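Long-range contacts in beta sliding clamp (Caulobacter crescentus, PDB 5WCE), which is thought to encircle DNA as a ring-shaped head-to-tail dimer, tethering DNA polymerases and other proteins to it and so making synthesis processive: residues A[282-286]-A[313-317]; A[267-271]-A[321-326]; A[8-14]-A[92-98]; A[131-135]-A[235-239]; A[161-167]-A[250-255]. All coordinates share one frame; numbering follows the deposited sequence.

In the fold
Interactions 1 and 2 both lie in the C-terminal domain and are joined by the chain, strand 267-272 running into helix 273-284. Interaction 1 is buried, with a salt bridge at the dimer interface, whereas interaction 2 is partly buried and joins a sheet edge to a loop by backbone hydrogen bonds. Interaction 3, across the chain's centre from both, is a regular antiparallel strand pair, apolar on one face and polar on the other. Interactions 4 and 5 are surface contacts whose segments alternate along the chain; charge clusters in interaction 4, while aromatic rings and a proline pack in interaction 5. Interactions 2 and 5 reach the same sheet, through strands 267-272 and 165-173.

Interaction 1: residues A[282-286]-A[313-317]; sequences RVATI and GQAVE
Arg282 on helix 273-284 grips the carboxylate of Glu317 on strand 314-320 side-on, spending one nitrogen on each oxygen. Arg282 NE donates to Glu317 OE1 at 2.8 Å, almost straight at 172°, and uses the syn lone pair of that oxygen. Beside it, Arg282 NH2 reaches Glu317 OE2 at 2.9 Å, also on the syn side but somewhat out of the carboxylate plane. The two flat groups are nearly coplanar, 24° apart, which lets both N-H groups point at the oxygens from near the guanidinium plane. Glu317 reaches the helix because its CG is anti to the backbone N (chi1 180°) and the chain then runs on extended, while the arginine chain bends at chi3 to turn its NE edge toward the acid.

Val283, Ala315 and Ile286 pack next to the ion pair. Val283 CG1 rests 3.7 Å from Glu317 CB, covering the aliphatic root of the acid. Ala315 is small enough for the helix to sit close: its CB lies 3.4 Å from Val283 O and 3.7 Å from Ile286 CG1. Ile286 CG2 comes within 3.9 Å of Gln314 O.

Residues 314-317 also pair with an antiparallel strand of the second subunit, so the sheet continues across the dimer interface. There Arg282 NH1 bonds to Lys87 O of the second subunit, and Glu317 OE1 to its Ser112 OG. The buried charges therefore have partners both within the chain and on the second subunit, the one at Ser112 being weak, and the salt bridge probably holds both groups in the orientation that the interface of the ring uses.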
# COMPACT_ATOMS: atom_id res chain seq x y z
N ARG A 282 -10.60 8.03 -18.63
CA ARG A 282 -11.59 9.02 -18.25
C ARG A 282 -13.02 8.50 -18.22
O ARG A 282 -13.72 8.62 -17.20
CB ARG A 282 -11.58 10.24 -19.17
CG ARG A 282 -10.72 11.35 -18.71
CD ARG A 282 -10.96 12.60 -19.51
NE ARG A 282 -10.42 12.43 -20.86
CZ ARG A 282 -9.14 12.55 -21.20
NH1 ARG A 282 -8.20 12.83 -20.30
NH2 ARG A 282 -8.80 12.38 -22.48
N VAL A 283 -13.48 7.94 -19.36
CA VAL A 283 -14.88 7.53 -19.45
C VAL A 283 -15.18 6.37 -18.51
O VAL A 283 -16.30 6.27 -18.02
CB VAL A 283 -15.32 7.22 -20.89
CG1 VAL A 283 -15.28 8.49 -21.72
CG2 VAL A 283 -14.50 6.13 -21.52
N ALA A 284 -14.18 5.53 -18.23
CA ALA A 284 -14.36 4.41 -17.30
C ALA A 284 -14.51 4.82 -15.81
O ALA A 284 -15.03 4.07 -15.00
CB ALA A 284 -13.21 3.42 -17.43
N THR A 285 -14.04 6.02 -15.50
CA THR A 285 -14.23 6.63 -14.21
C THR A 285 -15.63 6.75 -13.72
O THR A 285 -15.78 6.92 -12.50
CB THR A 285 -13.72 8.07 -14.18
OG1 THR A 285 -12.39 8.07 -14.68
CG2 THR A 285 -13.63 8.60 -12.76
N ILE A 286 -16.64 6.79 -14.58
CA ILE A 286 -18.01 6.90 -14.00
C ILE A 286 -18.41 5.61 -13.26
O ILE A 286 -19.43 5.64 -12.58
CB ILE A 286 -19.23 7.31 -14.90
CG1 ILE A 286 -19.23 6.60 -16.19
CG2 ILE A 286 -19.45 8.83 -15.03
CD1 ILE A 286 -19.13 5.13 -16.10
N GLY A 313 -25.36 6.61 -14.41
CA GLY A 313 -24.32 7.51 -14.89
C GLY A 313 -23.81 7.15 -16.26
O GLY A 313 -23.62 5.99 -16.54
N GLN A 314 -23.55 8.16 -17.09
CA GLN A 314 -22.98 7.99 -18.44
C GLN A 314 -21.70 8.84 -18.64
O GLN A 314 -21.61 9.95 -18.10
CB GLN A 314 -24.00 8.47 -19.45
CG GLN A 314 -23.60 8.25 -20.88
CD GLN A 314 -24.57 8.90 -21.87
OE1 GLN A 314 -25.77 8.68 -21.77
NE2 GLN A 314 -24.06 9.68 -22.84
N ALA A 315 -20.76 8.33 -19.44
CA ALA A 315 -19.58 9.09 -19.89
C ALA A 315 -19.29 8.84 -21.33
O ALA A 315 -19.18 7.66 -21.74
CB ALA A 315 -18.38 8.72 -19.07
N VAL A 316 -19.16 9.91 -22.12
CA VAL A 316 -18.80 9.84 -23.53
C VAL A 316 -17.58 10.68 -23.86
O VAL A 316 -17.49 11.85 -23.41
CB VAL A 316 -19.96 10.34 -24.37
CG1 VAL A 316 -19.71 10.20 -25.86
CG2 VAL A 316 -21.19 9.56 -23.99
N GLU A 317 -16.70 10.14 -24.71
CA GLU A 317 -15.60 10.93 -25.29
C GLU A 317 -15.30 10.55 -26.72
O GLU A 317 -15.26 9.34 -27.04
CB GLU A 317 -14.32 10.83 -24.42
CG GLU A 317 -13.15 11.63 -24.95
CD GLU A 317 -12.10 11.92 -23.92
OE1 GLU A 317 -12.31 11.65 -22.72
OE2 GLU A 317 -11.04 12.48 -24.31

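Interaction 2: residues A[267-271]-A[321-326]; sequences KILTL and VDYDGE
An isolated antiparallel bridge, a hydrogen-bonded pair of Thr270 and Asp322, ties the edge strand 267-272 to the loop between strands 314-320 and 328-333, joining the sheet that ends in strand 267-272 to the one holding the other two. Thr270 N donates to Asp322 O at 3.1 Å, and Asp322 N returns a bond of 2.9 Å to Thr270 O. The other edge of strand 267-272 is already bonded to strand 348-353, so the loop takes up its outer side.

Apolar residues flank the bridge. Val321 suits its place because its two branches divide the work: CG1 lies 3.7 Å from Leu271 CB, the two side chains running side by side, while CG2 sits 4.0 Å from Leu269 CG. Leu269 in turn meets Tyr323 at about a right angle.

Tyr323 extends along the strand, chi1 of 179° carrying its ring away from its own N, and turns a ring edge to the backbone, with CD1 3.4 Å from Ile268 O. Gly325 N lies 3.3 Å above the centre of the Tyr323 ring. The far end lies against the methylenes of Lys267, whose NZ bonds to Ala354 O. Tyrosine fits because its ring is apolar and its tip polar: Tyr323 OH donates to Glu326 O at 2.6 Å, in the carbonyl plane and on a lone pair.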
# COMPACT_ATOMS: atom_id res chain seq x y z
N LYS A 267 -10.33 -4.61 -41.04
CA LYS A 267 -10.67 -3.24 -40.63
C LYS A 267 -9.52 -2.74 -39.74
O LYS A 267 -9.44 -3.08 -38.54
CB LYS A 267 -11.99 -3.16 -39.88
CG LYS A 267 -13.18 -3.57 -40.71
CD LYS A 267 -14.45 -3.53 -39.88
CE LYS A 267 -15.70 -3.72 -40.73
NZ LYS A 267 -15.77 -5.15 -41.10
N ILE A 268 -8.61 -1.98 -40.34
CA ILE A 268 -7.39 -1.59 -39.67
C ILE A 268 -7.51 -0.15 -39.29
O ILE A 268 -7.88 0.66 -40.12
CB ILE A 268 -6.16 -1.86 -40.54
CG1 ILE A 268 -6.13 -3.37 -40.88
CG2 ILE A 268 -4.90 -1.38 -39.82
CD1 ILE A 268 -5.02 -3.82 -41.77
N LEU A 269 -7.15 0.15 -38.04
CA LEU A 269 -7.26 1.47 -37.49
C LEU A 269 -5.98 1.78 -36.69
O LEU A 269 -5.52 0.94 -35.94
CB LEU A 269 -8.50 1.39 -36.57
CG LEU A 269 -8.98 2.50 -35.70
CD1 LEU A 269 -10.46 2.22 -35.42
CD2 LEU A 269 -8.10 2.66 -34.44
N THR A 270 -5.45 2.97 -36.84
CA THR A 270 -4.30 3.43 -36.06
C THR A 270 -4.68 4.65 -35.25
O THR A 270 -5.47 5.53 -35.69
CB THR A 270 -3.09 3.74 -36.96
OG1 THR A 270 -2.76 2.60 -37.76
CG2 THR A 270 -1.86 4.01 -36.12
N LEU A 271 -4.13 4.72 -34.04
CA LEU A 271 -4.46 5.82 -33.17
C LEU A 271 -3.27 6.23 -32.28
O LEU A 271 -2.27 5.48 -32.11
CB LEU A 271 -5.72 5.48 -32.38
CG LEU A 271 -5.76 4.21 -31.50
CD1 LEU A 271 -4.81 4.31 -30.28
CD2 LEU A 271 -7.16 3.92 -31.02
N VAL A 321 -9.18 9.24 -34.89
CA VAL A 321 -8.34 8.08 -35.22
C VAL A 321 -8.19 8.04 -36.74
O VAL A 321 -8.91 8.72 -37.45
CB VAL A 321 -8.86 6.73 -34.70
CG1 VAL A 321 -9.08 6.77 -33.18
CG2 VAL A 321 -10.14 6.32 -35.45
N ASP A 322 -7.21 7.25 -37.18
CA ASP A 322 -6.97 7.00 -38.59
C ASP A 322 -7.69 5.72 -39.02
O ASP A 322 -7.18 4.57 -38.79
CB ASP A 322 -5.46 6.86 -38.80
CG ASP A 322 -5.05 6.94 -40.26
OD1 ASP A 322 -5.87 7.18 -41.13
OD2 ASP A 322 -3.83 6.92 -40.52
N TYR A 323 -8.84 5.90 -39.69
CA TYR A 323 -9.68 4.81 -40.18
C TYR A 323 -10.60 5.27 -41.30
O TYR A 323 -11.20 6.33 -41.18
CB TYR A 323 -10.52 4.26 -39.01
CG TYR A 323 -11.46 3.15 -39.36
CD1 TYR A 323 -10.97 1.92 -39.74
CD2 TYR A 323 -12.86 3.32 -39.33
CE1 TYR A 323 -11.81 0.87 -40.07
CE2 TYR A 323 -13.70 2.28 -39.69
CZ TYR A 323 -13.19 1.04 -40.02
OH TYR A 323 -14.01 -0.04 -40.36
N ASP A 324 -10.80 4.47 -42.35
CA ASP A 324 -11.77 4.83 -43.38
C ASP A 324 -12.62 3.68 -43.87
O ASP A 324 -13.07 3.66 -45.05
CB ASP A 324 -11.06 5.49 -44.58
CG ASP A 324 -12.01 6.38 -45.44
OD1 ASP A 324 -13.05 6.88 -44.95
OD2 ASP A 324 -11.72 6.59 -46.63
N GLY A 325 -12.88 2.73 -43.01
CA GLY A 325 -13.76 1.62 -43.36
C GLY A 325 -15.21 1.81 -42.95
O GLY A 325 -15.67 2.94 -42.66
N GLU A 326 -15.91 0.69 -42.90
CA GLU A 326 -17.30 0.65 -42.54
C GLU A 326 -17.42 1.00 -41.05
O GLU A 326 -16.56 0.65 -40.28
CB GLU A 326 -17.81 -0.78 -42.78
CG GLU A 326 -19.29 -0.93 -42.59
CD GLU A 326 -19.79 -2.36 -42.74
OE1 GLU A 326 -19.02 -3.23 -43.23
OE2 GLU A 326 -20.99 -2.56 -42.39
O HOH W 1 -9.22 2.18 -42.78

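Interaction 3: residues A[8-14]-A[92-98]; sequences MKLTIER and ADVSLSF
Leu10 lies alongside Leu96, both pointing the same way, with its CD1 4.0 Å from Leu96 CG. The tilt of Leu10, whose CG sits between the backbone N and the carbonyl carbon (chi1 66°), swings this methyl toward the neighbouring strand. At one end of the same face Met8 CE touches Leu96 CB at 4.1 Å; at the other come Ile12 and Val94, with Val94 CG2 reaching Arg14 CA.

Strands 9-13 and 93-97 run antiparallel in the middle of a sheet of the N-terminal domain, flanked by strands 67-70 and 105-109. Leu10-Leu96 and Ile12-Val94 are hydrogen-bonded pairs, each with two bonds; Val94 N to Ile12 O measures 2.8 Å. Beyond the last pair, Arg14 N donates to Ala92 O at 3.0 Å, fastening the start of helix 14-25, while the guanidinium turns off to Arg86 O.

Polar and charged residues occupy the other face. The Thr11 and Asp93 side chains cross at about a right angle, CG2 of Thr11 4.0 Å from CB of Asp93, and Lys9 lies against Ser97 OG. Glu13, the N-cap residue, runs beside Asp93. Their like charges stay 4.5 Å apart, Glu13 OE2 to Asp93 OD1, on an exposed face where solvent probably screens them. Apolar residues therefore fill the buried face, while the main-chain bonds carry the strand pairing and the charges stay at the outer surface.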
# COMPACT_ATOMS: atom_id res chain seq x y z
N MET A 8 26.50 -27.70 13.63
CA MET A 8 26.74 -26.55 12.67
C MET A 8 27.21 -25.35 13.44
O MET A 8 26.64 -25.01 14.47
CB MET A 8 25.49 -26.19 11.83
CG MET A 8 25.77 -25.27 10.64
SD MET A 8 24.30 -24.53 9.88
CE MET A 8 23.99 -23.29 11.03
N LYS A 9 28.27 -24.72 12.94
CA LYS A 9 28.84 -23.51 13.53
C LYS A 9 29.57 -22.66 12.50
O LYS A 9 30.55 -23.12 11.88
CB LYS A 9 29.81 -23.85 14.67
CG LYS A 9 30.54 -22.66 15.29
CD LYS A 9 31.07 -23.01 16.68
CE LYS A 9 32.49 -22.53 16.96
NZ LYS A 9 32.61 -21.07 17.14
N LEU A 10 29.16 -21.40 12.40
CA LEU A 10 29.70 -20.51 11.37
C LEU A 10 29.55 -19.07 11.70
O LEU A 10 28.71 -18.70 12.53
CB LEU A 10 29.05 -20.80 10.01
CG LEU A 10 27.54 -20.48 9.91
CD1 LEU A 10 27.30 -19.05 9.45
CD2 LEU A 10 26.79 -21.43 9.01
N THR A 11 30.31 -18.24 11.00
CA THR A 11 30.17 -16.82 11.04
C THR A 11 29.97 -16.34 9.60
O THR A 11 30.61 -16.85 8.70
CB THR A 11 31.38 -16.17 11.72
OG1 THR A 11 31.42 -16.65 13.08
CG2 THR A 11 31.25 -14.64 11.76
N ILE A 12 29.09 -15.35 9.43
CA ILE A 12 28.75 -14.80 8.13
C ILE A 12 28.45 -13.31 8.26
O ILE A 12 27.87 -12.86 9.27
CB ILE A 12 27.56 -15.58 7.48
CG1 ILE A 12 27.25 -15.04 6.10
CG2 ILE A 12 26.31 -15.55 8.35
CD1 ILE A 12 26.28 -15.91 5.35
N GLU A 13 28.86 -12.55 7.24
CA GLU A 13 28.57 -11.11 7.24
C GLU A 13 27.08 -10.88 7.09
O GLU A 13 26.41 -11.53 6.30
CB GLU A 13 29.37 -10.38 6.15
CG GLU A 13 30.86 -10.38 6.51
CD GLU A 13 31.74 -9.68 5.47
OE1 GLU A 13 31.31 -9.38 4.32
OE2 GLU A 13 32.91 -9.43 5.84
N ARG A 14 26.57 -9.91 7.86
CA ARG A 14 25.14 -9.54 7.84
C ARG A 14 24.68 -9.32 6.38
O ARG A 14 23.67 -9.87 5.99
CB ARG A 14 24.86 -8.31 8.71
CG ARG A 14 23.44 -7.76 8.53
CD ARG A 14 23.26 -6.44 9.26
NE ARG A 14 21.94 -5.90 8.96
CZ ARG A 14 21.62 -5.20 7.89
NH1 ARG A 14 22.51 -4.90 6.95
NH2 ARG A 14 20.37 -4.81 7.74
N ALA A 92 27.48 -5.84 10.98
CA ALA A 92 27.63 -6.88 12.02
C ALA A 92 28.06 -8.21 11.41
O ALA A 92 27.57 -8.62 10.34
CB ALA A 92 26.32 -7.08 12.75
N ASP A 93 28.98 -8.89 12.08
CA ASP A 93 29.22 -10.29 11.79
C ASP A 93 28.20 -11.09 12.57
O ASP A 93 27.95 -10.77 13.72
CB ASP A 93 30.64 -10.70 12.25
CG ASP A 93 31.71 -10.41 11.22
OD1 ASP A 93 31.41 -10.07 10.03
OD2 ASP A 93 32.89 -10.58 11.64
N VAL A 94 27.65 -12.12 11.94
CA VAL A 94 26.60 -12.95 12.52
C VAL A 94 27.06 -14.38 12.77
O VAL A 94 27.46 -15.07 11.85
CB VAL A 94 25.35 -12.97 11.64
CG1 VAL A 94 24.24 -13.71 12.37
CG2 VAL A 94 24.95 -11.54 11.26
N SER A 95 26.97 -14.82 14.01
CA SER A 95 27.31 -16.18 14.38
C SER A 95 26.03 -17.04 14.37
O SER A 95 24.99 -16.63 14.91
CB SER A 95 27.99 -16.17 15.77
OG SER A 95 27.88 -17.43 16.32
N LEU A 96 26.09 -18.18 13.70
CA LEU A 96 25.05 -19.19 13.71
C LEU A 96 25.61 -20.46 14.30
O LEU A 96 26.66 -20.97 13.86
CB LEU A 96 24.46 -19.46 12.29
CG LEU A 96 23.92 -18.26 11.51
CD1 LEU A 96 23.35 -18.69 10.17
CD2 LEU A 96 22.83 -17.50 12.25
N SER A 97 24.94 -20.95 15.33
CA SER A 97 25.38 -22.07 16.14
C SER A 97 24.22 -22.99 16.42
O SER A 97 23.21 -22.57 16.96
CB SER A 97 25.89 -21.59 17.50
OG SER A 97 27.27 -21.54 17.46
N PHE A 98 24.36 -24.27 16.05
CA PHE A 98 23.43 -25.29 16.48
C PHE A 98 24.22 -26.27 17.32
O PHE A 98 23.86 -26.50 18.47
CB PHE A 98 22.87 -25.99 15.25
CG PHE A 98 21.89 -27.05 15.61
CD1 PHE A 98 20.70 -26.71 16.22
CD2 PHE A 98 22.21 -28.41 15.42
CE1 PHE A 98 19.80 -27.71 16.58
CE2 PHE A 98 21.30 -29.41 15.78
CZ PHE A 98 20.08 -29.06 16.36

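Interaction 4: residues A[131-135]-A[235-239]; sequences GLSSR and KVRFE
Arg135 closes on Glu239 side-on, but both of its donors converge on a single oxygen. Arg135 NE lies 2.8 Å from Glu239 OE2 with a bent 143° angle, coming in well out of the carboxylate plane. Arg135 NH2 reaches Glu239 OE2 at 2.9 Å and uses its syn lone pair; the second oxygen, OE1, takes only a weak bond from NE. With the guanidinium and carboxylate planes 52° apart, the grip is not the coplanar one-nitrogen-per-oxygen kind. The arginine chain is extended from CG to NE, long enough to span from the loop to the strand.

Arg237 completes a salt-bridge network from within strand 235-240. Its NH1 also points at Glu239 OE2, though the modelled separation is implausibly short and its exact value doubtful. This NH1 comes within 3.7 Å of Arg135 NH2, the two arginines converging on the one acid, and Gln230 OE1 gives Arg237 NH1 a second acceptor.

Toward the start of strand 235-240, Leu132 of the loop packs on the aliphatic parts of two charged residues, crossing both at about a right angle. Its CD1 lies 3.7 Å from Arg237 CD, and its CD2 3.7 Å from Lys235 CB, while Lys235 NZ reaches away to Ser128 O. Ser133, bonded to Val231 through backbone and side chain, holds the intervening loop to strand 226-231.

The loop connects strand 112-116 to strand 136-139. One acid between two guanidinium groups should stay ionised and, with leucine shielding the arginine's methylenes, pins this connection to strand 235-240.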
# COMPACT_ATOMS: atom_id res chain seq x y z
N GLY A 131 16.26 -35.08 -15.44
CA GLY A 131 15.56 -34.90 -16.68
C GLY A 131 15.71 -33.56 -17.32
O GLY A 131 15.24 -33.41 -18.43
N LEU A 132 16.35 -32.57 -16.68
CA LEU A 132 16.45 -31.22 -17.26
C LEU A 132 17.38 -31.22 -18.47
O LEU A 132 18.37 -31.98 -18.51
CB LEU A 132 16.97 -30.20 -16.24
CG LEU A 132 16.00 -29.82 -15.13
CD1 LEU A 132 16.69 -28.92 -14.10
CD2 LEU A 132 14.75 -29.14 -15.71
N SER A 133 17.08 -30.34 -19.43
CA SER A 133 18.02 -30.04 -20.51
C SER A 133 19.34 -29.46 -19.93
O SER A 133 19.40 -29.03 -18.75
CB SER A 133 17.45 -29.01 -21.45
OG SER A 133 17.25 -27.72 -20.84
N SER A 134 20.36 -29.43 -20.78
CA SER A 134 21.53 -28.59 -20.53
C SER A 134 21.12 -27.12 -20.41
O SER A 134 20.08 -26.70 -20.93
CB SER A 134 22.60 -28.77 -21.64
OG SER A 134 22.08 -28.47 -22.92
N ARG A 135 21.95 -26.36 -19.72
CA ARG A 135 21.78 -24.93 -19.53
C ARG A 135 21.74 -24.21 -20.88
O ARG A 135 22.57 -24.43 -21.74
CB ARG A 135 22.89 -24.36 -18.66
CG ARG A 135 22.73 -24.76 -17.20
CD ARG A 135 23.97 -24.42 -16.40
NE ARG A 135 23.79 -24.85 -15.03
CZ ARG A 135 23.86 -26.12 -14.62
NH1 ARG A 135 24.16 -27.12 -15.47
NH2 ARG A 135 23.65 -26.39 -13.34
N LYS A 235 9.65 -30.01 -15.55
CA LYS A 235 10.36 -29.01 -14.71
C LYS A 235 10.97 -27.91 -15.52
O LYS A 235 11.28 -28.07 -16.70
CB LYS A 235 11.51 -29.64 -13.91
CG LYS A 235 11.04 -30.69 -12.94
CD LYS A 235 11.79 -30.70 -11.66
CE LYS A 235 10.89 -31.14 -10.51
NZ LYS A 235 11.08 -32.55 -10.31
N VAL A 236 11.15 -26.78 -14.86
CA VAL A 236 11.88 -25.67 -15.39
C VAL A 236 12.84 -25.19 -14.30
O VAL A 236 12.52 -25.28 -13.10
CB VAL A 236 10.92 -24.58 -15.94
CG1 VAL A 236 10.07 -23.98 -14.88
CG2 VAL A 236 11.68 -23.46 -16.58
N ARG A 237 14.03 -24.77 -14.69
CA ARG A 237 15.04 -24.24 -13.77
C ARG A 237 15.66 -22.97 -14.34
O ARG A 237 16.10 -22.92 -15.49
CB ARG A 237 16.10 -25.27 -13.46
CG ARG A 237 17.10 -24.88 -12.37
CD ARG A 237 17.88 -26.10 -11.94
NE ARG A 237 18.81 -25.78 -10.88
CZ ARG A 237 19.99 -25.22 -11.04
NH1 ARG A 237 20.47 -24.96 -12.26
NH2 ARG A 237 20.76 -25.01 -9.96
N PHE A 238 15.68 -21.93 -13.51
CA PHE A 238 16.31 -20.67 -13.84
C PHE A 238 17.51 -20.57 -12.89
O PHE A 238 17.34 -20.67 -11.66
CB PHE A 238 15.41 -19.51 -13.57
CG PHE A 238 14.12 -19.53 -14.31
CD1 PHE A 238 13.99 -18.82 -15.51
CD2 PHE A 238 12.97 -20.12 -13.75
CE1 PHE A 238 12.80 -18.80 -16.19
CE2 PHE A 238 11.77 -20.09 -14.43
CZ PHE A 238 11.69 -19.42 -15.65
N GLU A 239 18.68 -20.35 -13.45
CA GLU A 239 19.87 -20.04 -12.64
C GLU A 239 20.33 -18.57 -12.83
O GLU A 239 20.56 -18.12 -13.99
CB GLU A 239 20.98 -20.96 -13.08
CG GLU A 239 21.66 -21.76 -12.02
CD GLU A 239 22.75 -22.58 -12.62
OE1 GLU A 239 23.75 -22.00 -13.14
OE2 GLU A 239 22.59 -23.81 -12.67

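Interaction 5: residues A[161-167]-A[250-255]; sequences YYLNGLY and IDGAFP
A type I beta turn from Tyr161 to Asn164, closed by the Asn164 N to Tyr161 O bond of 3.0 Å, leads into strand 165-173 and sets Tyr162 and Tyr167 around the extended loop 250-255. Phe254 lies at the centre of the contact. Tyr167 CB sits squarely over its ring, 3.5 Å from the centroid and only 2° off the normal, a CH-pi contact; Phe254 CB in turn lies over the Tyr167 ring. The ring planes are near parallel, 13° apart, but slid so far that the CB groups, not the rings, cover the faces. Pro255 CD covers the rim of the opposite Phe254 face, while Tyr162 O meets its edge.

Tyr162 tucks its ring toward the loop (chi1 54°), one face receiving Ala253 O; the flat ring and the proline's fixed one fit together, Tyr162 CD1 3.5 Å from Pro255 CD. Leu163 CD2 adds a contact of 4.2 Å to Pro255 CG. Ile250 CD1 reaches the turn, 3.7 Å from Asn164 O, close beside Gly165, whose lack of a side chain suits this approach.

No hydrogen bond is found across the two segments; apolar contact, with carbonyl oxygens against rings and methyls, holds them. As in bacterial relatives, apolar Tyr162, Leu163 and Pro255 probably border the groove for polymerase peptides.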
# COMPACT_ATOMS: atom_id res chain seq x y z
N TYR A 161 -5.00 -25.04 -13.46
CA TYR A 161 -5.56 -25.09 -14.80
C TYR A 161 -4.51 -24.56 -15.75
O TYR A 161 -3.67 -23.73 -15.40
CB TYR A 161 -6.83 -24.22 -14.82
CG TYR A 161 -7.70 -24.30 -16.05
CD1 TYR A 161 -8.15 -25.53 -16.56
CD2 TYR A 161 -8.12 -23.13 -16.71
CE1 TYR A 161 -8.98 -25.59 -17.68
CE2 TYR A 161 -8.93 -23.18 -17.82
CZ TYR A 161 -9.36 -24.41 -18.31
OH TYR A 161 -10.19 -24.41 -19.42
N TYR A 162 -4.59 -25.04 -16.98
CA TYR A 162 -3.62 -24.63 -18.00
C TYR A 162 -3.53 -23.12 -18.26
O TYR A 162 -2.49 -22.64 -18.73
CB TYR A 162 -3.78 -25.48 -19.27
CG TYR A 162 -5.17 -25.54 -19.93
CD1 TYR A 162 -5.78 -24.38 -20.43
CD2 TYR A 162 -5.84 -26.77 -20.10
CE1 TYR A 162 -7.02 -24.43 -21.05
CE2 TYR A 162 -7.10 -26.83 -20.71
CZ TYR A 162 -7.69 -25.67 -21.20
OH TYR A 162 -8.92 -25.72 -21.82
N LEU A 163 -4.55 -22.34 -17.90
CA LEU A 163 -4.47 -20.86 -18.01
C LEU A 163 -3.67 -20.11 -16.94
O LEU A 163 -3.38 -18.93 -17.11
CB LEU A 163 -5.86 -20.26 -18.08
CG LEU A 163 -6.74 -20.81 -19.20
CD1 LEU A 163 -7.96 -19.95 -19.39
CD2 LEU A 163 -6.05 -20.94 -20.55
N ASN A 164 -3.29 -20.79 -15.84
CA ASN A 164 -2.70 -20.10 -14.71
C ASN A 164 -1.18 -20.13 -14.80
O ASN A 164 -0.51 -20.14 -13.79
CB ASN A 164 -3.18 -20.70 -13.36
CG ASN A 164 -4.71 -20.81 -13.28
OD1 ASN A 164 -5.43 -20.12 -14.01
ND2 ASN A 164 -5.20 -21.73 -12.46
N GLY A 165 -0.63 -20.12 -16.01
CA GLY A 165 0.80 -19.91 -16.18
C GLY A 165 1.14 -19.44 -17.58
O GLY A 165 0.24 -19.19 -18.39
N LEU A 166 2.43 -19.31 -17.84
CA LEU A 166 2.94 -18.67 -19.04
C LEU A 166 3.49 -19.76 -19.94
O LEU A 166 4.34 -20.53 -19.51
CB LEU A 166 4.03 -17.67 -18.65
CG LEU A 166 4.65 -16.85 -19.82
CD1 LEU A 166 3.60 -15.89 -20.35
CD2 LEU A 166 5.86 -16.10 -19.31
N TYR A 167 2.94 -19.87 -21.16
CA TYR A 167 3.33 -20.94 -22.06
C TYR A 167 4.61 -20.55 -22.80
O TYR A 167 4.58 -19.65 -23.66
CB TYR A 167 2.21 -21.28 -23.04
CG TYR A 167 2.52 -22.42 -23.97
CD1 TYR A 167 3.00 -23.64 -23.49
CD2 TYR A 167 2.31 -22.31 -25.34
CE1 TYR A 167 3.27 -24.69 -24.35
CE2 TYR A 167 2.57 -23.35 -26.22
CZ TYR A 167 3.06 -24.52 -25.73
OH TYR A 167 3.30 -25.55 -26.58
N ILE A 250 2.92 -26.73 -15.21
CA ILE A 250 1.53 -27.15 -15.21
C ILE A 250 1.34 -28.29 -16.22
O ILE A 250 1.69 -28.15 -17.38
CB ILE A 250 0.59 -25.98 -15.46
CG1 ILE A 250 0.71 -25.01 -14.29
CG2 ILE A 250 -0.84 -26.49 -15.66
CD1 ILE A 250 0.03 -23.69 -14.45
N ASP A 251 0.78 -29.40 -15.73
CA ASP A 251 0.62 -30.62 -16.49
C ASP A 251 -0.63 -30.39 -17.32
O ASP A 251 -1.74 -30.31 -16.80
CB ASP A 251 0.45 -31.83 -15.53
CG ASP A 251 0.22 -33.15 -16.27
OD1 ASP A 251 0.67 -33.33 -17.43
OD2 ASP A 251 -0.42 -34.04 -15.67
N GLY A 252 -0.43 -30.21 -18.62
CA GLY A 252 -1.54 -30.30 -19.55
C GLY A 252 -1.21 -29.64 -20.88
O GLY A 252 -0.07 -29.19 -21.12
N ALA A 253 -2.22 -29.55 -21.72
CA ALA A 253 -2.09 -29.08 -23.08
C ALA A 253 -2.55 -27.65 -23.06
O ALA A 253 -3.72 -27.36 -22.81
CB ALA A 253 -2.94 -29.91 -24.04
N PHE A 254 -1.63 -26.75 -23.33
CA PHE A 254 -1.99 -25.37 -23.51
C PHE A 254 -2.89 -25.26 -24.74
O PHE A 254 -2.65 -25.94 -25.71
CB PHE A 254 -0.74 -24.50 -23.68
CG PHE A 254 -0.98 -23.06 -23.38
CD1 PHE A 254 -1.11 -22.61 -22.08
CD2 PHE A 254 -1.11 -22.14 -24.42
CE1 PHE A 254 -1.34 -21.29 -21.79
CE2 PHE A 254 -1.31 -20.81 -24.12
CZ PHE A 254 -1.45 -20.39 -22.79
N PRO A 255 -3.90 -24.37 -24.72
CA PRO A 255 -4.80 -24.32 -25.88
C PRO A 255 -4.10 -23.95 -27.19
O PRO A 255 -3.02 -23.34 -27.19
CB PRO A 255 -5.85 -23.28 -25.49
CG PRO A 255 -5.28 -22.56 -24.31
CD PRO A 255 -4.44 -23.57 -23.60